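Local coordinates for glucose-6-phosphate isomerase like protein (Thermus thermophilus, PDB 1WIW), which probably interconverts phosphorylated sugars as an isomerase of the PGI/PMI family, with glucose-6-phosphate and mannose-6-phosphate as the likely substrates, at residues Thr27-Gly32 against Val100-Pro105; His39-Tyr44 against Arg116-Ala121. All coordinates share one frame; numbering follows the deposited sequence.

Contact 1: residues Thr27-Gly32 against Val100-Pro105; sequences TGPVPG and VEVHIP
P29 pushes one edge of its pyrrolidine ring, CB through CG to CD, against V102 of the edge strand and I104 just after it. CB sits over the methyl CG1 of V102 at 3.5 Å, the two side chains meeting at a slant. That methyl points to the proline because it stands anti to its own backbone N (chi1 -178°), while CG2 takes the place beside that N. With I104 the meeting is close to a right angle: the CG1-CD1 arm runs across the CG-CD edge of the ring, CD1 lying 3.3 Å from P29 CG and CG1 3.5 Å from P29 CD. The pairs P29 CB with V102 CG1 and P29 CG with I104 CD1 are both tighter than ordinary carbon-carbon contact, so the ring is closely fitted. To one side, the carbonyl O of H103 is 4.0 Å from P29 CG; H103 points its CB away from the loop, and its NE2 is hydrogen-bonded to F96 O. An alanine in place of P29 would keep CB near V102 but would probably open a gap over the I104 arm, and the loop would be freer to flex. V102 also packs on F117 and V94, and I104 on Y114 and V94. The side-chain contacts are apolar: shape and the rigid ring, without directional bonds, fit the loop between helix 17-23 and strand 39-45 to the sheet edge.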
loop_
_atom_site.group_PDB
_atom_site.type_symbol
_atom_site.label_atom_id
_atom_site.label_comp_id
_atom_site.label_asym_id
_atom_site.label_seq_id
_atom_site.Cartn_x
_atom_site.Cartn_y
_atom_site.Cartn_z
ATOM N N THR B 27 -3.409 15.955 23.057
ATOM C CA THR B 27 -4.338 16.761 22.265
ATOM C C THR B 27 -5.354 15.842 21.595
ATOM O O THR B 27 -5.090 14.651 21.391
ATOM C CB THR B 27 -3.611 17.585 21.164
ATOM O OG1 THR B 27 -2.970 16.703 20.238
ATOM C CG2 THR B 27 -2.577 18.505 21.787
ATOM N N GLY B 28 -6.515 16.394 21.257
ATOM C CA GLY B 28 -7.548 15.603 20.619
ATOM C C GLY B 28 -8.747 15.415 21.533
ATOM O O GLY B 28 -8.626 15.577 22.749
ATOM N N PRO B 29 -9.916 15.059 20.979
ATOM C CA PRO B 29 -11.126 14.856 21.782
ATOM C C PRO B 29 -11.040 13.678 22.739
ATOM O O PRO B 29 -10.367 12.681 22.472
ATOM C CB PRO B 29 -12.203 14.646 20.728
ATOM C CG PRO B 29 -11.454 13.907 19.663
ATOM C CD PRO B 29 -10.166 14.709 19.570
ATOM N N VAL B 30 -11.747 13.818 23.853
ATOM C CA VAL B 30 -11.815 12.806 24.895
ATOM C C VAL B 30 -13.271 12.346 24.952
ATOM O O VAL B 30 -14.187 13.171 24.927
ATOM C CB VAL B 30 -11.419 13.413 26.260
ATOM C CG1 VAL B 30 -11.638 12.409 27.372
ATOM C CG2 VAL B 30 -9.963 13.855 26.222
ATOM N N PRO B 31 -13.507 11.026 25.012
ATOM C CA PRO B 31 -14.893 10.558 25.069
ATOM C C PRO B 31 -15.585 11.024 26.345
ATOM O O PRO B 31 -15.012 10.961 27.434
ATOM C CB PRO B 31 -14.753 9.037 24.981
ATOM C CG PRO B 31 -13.411 8.782 25.577
ATOM C CD PRO B 31 -12.565 9.895 25.019
ATOM N N GLY B 32 -16.812 11.511 26.198
ATOM C CA GLY B 32 -17.560 11.993 27.344
ATOM C C GLY B 32 -18.604 11.013 27.842
ATOM O O GLY B 32 -19.468 11.375 28.640
ATOM N N VAL B 100 -20.400 15.887 12.172
ATOM C CA VAL B 100 -19.925 14.787 13.009
ATOM C C VAL B 100 -20.249 14.975 14.484
ATOM O O VAL B 100 -20.512 16.088 14.932
ATOM C CB VAL B 100 -18.398 14.593 12.875
ATOM C CG1 VAL B 100 -18.038 14.334 11.423
ATOM C CG2 VAL B 100 -17.662 15.815 13.405
ATOM N N GLU B 101 -20.220 13.875 15.234
ATOM C CA GLU B 101 -20.509 13.900 16.665
ATOM C C GLU B 101 -19.273 14.294 17.481
ATOM O O GLU B 101 -19.382 14.963 18.509
ATOM C CB GLU B 101 -21.020 12.526 17.119
ATOM C CG GLU B 101 -21.573 12.508 18.539
ATOM C CD GLU B 101 -22.177 11.164 18.921
ATOM O OE1 GLU B 101 -23.016 10.650 18.148
ATOM O OE2 GLU B 101 -21.821 10.628 19.996
ATOM N N VAL B 102 -18.101 13.861 17.022
ATOM C CA VAL B 102 -16.839 14.176 17.686
ATOM C C VAL B 102 -15.923 14.814 16.640
ATOM O O VAL B 102 -15.587 14.196 15.629
ATOM C CB VAL B 102 -16.181 12.909 18.262
ATOM C CG1 VAL B 102 -14.902 13.273 18.999
ATOM C CG2 VAL B 102 -17.147 12.214 19.204
ATOM N N HIS B 103 -15.510 16.049 16.900
ATOM C CA HIS B 103 -14.696 16.794 15.951
ATOM C C HIS B 103 -13.175 16.715 16.096
ATOM O O HIS B 103 -12.617 16.870 17.185
ATOM C CB HIS B 103 -15.124 18.264 15.972
ATOM C CG HIS B 103 -14.626 19.054 14.805
ATOM N ND1 HIS B 103 -14.003 20.276 14.944
ATOM C CD2 HIS B 103 -14.650 18.794 13.476
ATOM C CE1 HIS B 103 -13.660 20.732 13.752
ATOM N NE2 HIS B 103 -14.041 19.851 12.844
ATOM N N ILE B 104 -12.518 16.456 14.970
ATOM C CA ILE B 104 -11.064 16.391 14.893
ATOM C C ILE B 104 -10.698 17.112 13.601
ATOM O O ILE B 104 -10.788 16.540 12.512
ATOM C CB ILE B 104 -10.523 14.938 14.811
ATOM C CG1 ILE B 104 -10.774 14.195 16.122
ATOM C CG2 ILE B 104 -9.012 14.960 14.549
ATOM C CD1 ILE B 104 -12.220 13.944 16.429
ATOM N N PRO B 105 -10.310 18.391 13.701
ATOM C CA PRO B 105 -9.939 19.162 12.513
ATOM C C PRO B 105 -8.775 18.545 11.724
ATOM O O PRO B 105 -7.974 17.777 12.263
ATOM C CB PRO B 105 -9.618 20.551 13.079
ATOM C CG PRO B 105 -9.236 20.276 14.507
ATOM C CD PRO B 105 -10.232 19.219 14.917
#

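Contact 2: residues His39-Tyr44 against Arg116-Ala121; sequences HAALGY and RFLLLA
A41 and L118 make the apolar half of this contact, a methyl against a methyl: A41 CB lies 4.1 Å from L118 CD1, an ordinary van der Waals distance. L118 gets there through an extended end to its side chain. Its CG stands anti to the carbonyl carbon (chi1 -74°), and chi2 of -174° then carries CD1 out from the helix to the strand. The second point of contact is at the start of the strand, where the imidazole of H39 meets the last carbonyl of 116-121. H39 CE1 is 3.8 Å from A121 O and H39 NE2 is 3.9 Å from the same oxygen, which approaches the ring obliquely, so this is loose polar packing. The side chain of H39 also touches T122.

Behind this first shell, the helix is held by its own backbone, with A121 N bonded to F117 O at 2.8 Å. The OG1 of T122 bonds to L118 O and, weakly, to L119 O, tying down the helix end next to H39. The backbones stay well apart, 8.4 Å between the CA atoms of A41 and L118, a spacing that the small alanine and the long leucine fill between them.

Farther out, strand 39-45 is an outermost strand of the four-stranded parallel sheet and pairs with 64-70 through A40 and L42, which bond to F66. L118 reaches F66 and L68 on that second strand, and A121 also touches F66. Helix 110-121 thus packs across both strands, while L119 and L120 bear on L128 of helix 125-139, and L42 meets M80 of helix 76-83.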
loop_
_atom_site.group_PDB
_atom_site.type_symbol
_atom_site.label_atom_id
_atom_site.label_comp_id
_atom_site.label_asym_id
_atom_site.label_seq_id
_atom_site.Cartn_x
_atom_site.Cartn_y
_atom_site.Cartn_z
ATOM N N HIS B 39 -17.192 -3.001 20.316
ATOM C CA HIS B 39 -16.706 -1.851 19.564
ATOM C C HIS B 39 -16.203 -2.190 18.167
ATOM O O HIS B 39 -15.616 -3.244 17.939
ATOM C CB HIS B 39 -15.577 -1.169 20.339
ATOM C CG HIS B 39 -15.934 -0.826 21.751
ATOM N ND1 HIS B 39 -16.957 0.039 22.072
ATOM C CD2 HIS B 39 -15.398 -1.231 22.928
ATOM C CE1 HIS B 39 -17.038 0.154 23.385
ATOM N NE2 HIS B 39 -16.103 -0.606 23.928
ATOM N N ALA B 40 -16.431 -1.274 17.234
ATOM C CA ALA B 40 -15.980 -1.447 15.862
ATOM C C ALA B 40 -15.582 -0.079 15.317
ATOM O O ALA B 40 -16.081 0.950 15.775
ATOM C CB ALA B 40 -17.094 -2.059 15.010
ATOM N N ALA B 41 -14.671 -0.070 14.351
ATOM C CA ALA B 41 -14.233 1.177 13.753
ATOM C C ALA B 41 -13.899 1.011 12.277
ATOM O O ALA B 41 -13.319 0.009 11.859
ATOM C CB ALA B 41 -13.028 1.726 14.503
ATOM N N LEU B 42 -14.287 2.009 11.496
ATOM C CA LEU B 42 -14.034 2.035 10.063
ATOM C C LEU B 42 -13.508 3.440 9.815
ATOM O O LEU B 42 -14.194 4.418 10.103
ATOM C CB LEU B 42 -15.336 1.804 9.294
ATOM C CG LEU B 42 -15.267 1.755 7.768
ATOM C CD1 LEU B 42 -14.291 0.679 7.318
ATOM C CD2 LEU B 42 -16.653 1.474 7.221
ATOM N N GLY B 43 -12.290 3.549 9.299
ATOM C CA GLY B 43 -11.727 4.866 9.079
ATOM C C GLY B 43 -11.416 5.251 7.649
ATOM O O GLY B 43 -11.215 4.397 6.787
ATOM N N TYR B 44 -11.377 6.560 7.416
ATOM C CA TYR B 44 -11.082 7.129 6.109
ATOM C C TYR B 44 -10.110 8.288 6.286
ATOM O O TYR B 44 -10.128 8.970 7.315
ATOM C CB TYR B 44 -12.364 7.646 5.453
ATOM C CG TYR B 44 -13.449 6.600 5.345
ATOM C CD1 TYR B 44 -14.300 6.334 6.415
ATOM C CD2 TYR B 44 -13.603 5.854 4.179
ATOM C CE1 TYR B 44 -15.282 5.349 6.324
ATOM C CE2 TYR B 44 -14.577 4.869 4.078
ATOM C CZ TYR B 44 -15.411 4.622 5.152
ATOM O OH TYR B 44 -16.375 3.646 5.045
ATOM N N ARG B 116 -6.026 8.063 19.926
ATOM C CA ARG B 116 -6.198 8.396 21.336
ATOM C C ARG B 116 -7.675 8.303 21.719
ATOM O O ARG B 116 -8.027 7.751 22.762
ATOM C CB ARG B 116 -5.663 9.806 21.605
ATOM C CG ARG B 116 -5.915 10.344 23.019
ATOM C CD ARG B 116 -4.957 11.495 23.324
ATOM N NE ARG B 116 -5.210 12.135 24.614
ATOM C CZ ARG B 116 -6.134 13.072 24.816
ATOM N NH1 ARG B 116 -6.298 13.605 26.026
ATOM N NH2 ARG B 116 -6.892 13.484 23.803
ATOM N N PHE B 117 -8.540 8.831 20.862
ATOM C CA PHE B 117 -9.971 8.787 21.127
ATOM C C PHE B 117 -10.463 7.345 21.188
ATOM O O PHE B 117 -11.179 6.974 22.119
ATOM C CB PHE B 117 -10.741 9.561 20.053
ATOM C CG PHE B 117 -12.234 9.533 20.240
ATOM C CD1 PHE B 117 -13.014 8.573 19.596
ATOM C CD2 PHE B 117 -12.862 10.457 21.074
ATOM C CE1 PHE B 117 -14.400 8.537 19.779
ATOM C CE2 PHE B 117 -14.246 10.429 21.265
ATOM C CZ PHE B 117 -15.015 9.468 20.616
ATOM N N LEU B 118 -10.076 6.532 20.206
ATOM C CA LEU B 118 -10.490 5.127 20.173
ATOM C C LEU B 118 -10.017 4.340 21.389
ATOM O O LEU B 118 -10.773 3.555 21.957
ATOM C CB LEU B 118 -9.987 4.430 18.903
ATOM C CG LEU B 118 -10.693 4.763 17.587
ATOM C CD1 LEU B 118 -10.154 3.878 16.469
ATOM C CD2 LEU B 118 -12.189 4.539 17.743
ATOM N N LEU B 119 -8.769 4.544 21.798
ATOM C CA LEU B 119 -8.260 3.823 22.957
ATOM C C LEU B 119 -9.035 4.218 24.214
ATOM O O LEU B 119 -9.384 3.364 25.028
ATOM C CB LEU B 119 -6.762 4.092 23.148
ATOM C CG LEU B 119 -5.838 3.609 22.021
ATOM C CD1 LEU B 119 -4.385 3.837 22.415
ATOM C CD2 LEU B 119 -6.080 2.128 21.751
ATOM N N LEU B 120 -9.311 5.509 24.366
ATOM C CA LEU B 120 -10.053 5.996 25.525
ATOM C C LEU B 120 -11.522 5.585 25.468
ATOM O O LEU B 120 -12.184 5.461 26.504
ATOM C CB LEU B 120 -9.959 7.521 25.618
ATOM C CG LEU B 120 -8.601 8.117 25.989
ATOM C CD1 LEU B 120 -8.650 9.627 25.864
ATOM C CD2 LEU B 120 -8.245 7.720 27.408
ATOM N N ALA B 121 -12.028 5.376 24.257
ATOM C CA ALA B 121 -13.418 4.987 24.066
ATOM C C ALA B 121 -13.628 3.486 24.258
ATOM O O ALA B 121 -14.750 3.034 24.491
ATOM C CB ALA B 121 -13.885 5.394 22.670
#

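In the fold
The two contacts lie 11 Å apart between centres and belong to one layered unit of the PGI N-terminal region. Contact 1 reaches the sheet at strand 102-103, contact 2 at strand 39-45, the outermost strands within this chain, and helix 110-121 links them. R116 NH2 probably donates a hydrogen bond to G28 O, 2.9 Å away, P31 CD packs on L120 CB at 3.6 Å, and P29 O rests 3.6 Å from F117 CD2. The segments of the two contacts alternate along the chain, and the loop, edge strand and helix meet in space. I104 and L118 both come close to the glycine-containing turn after strand 39-45 but make no contact with it.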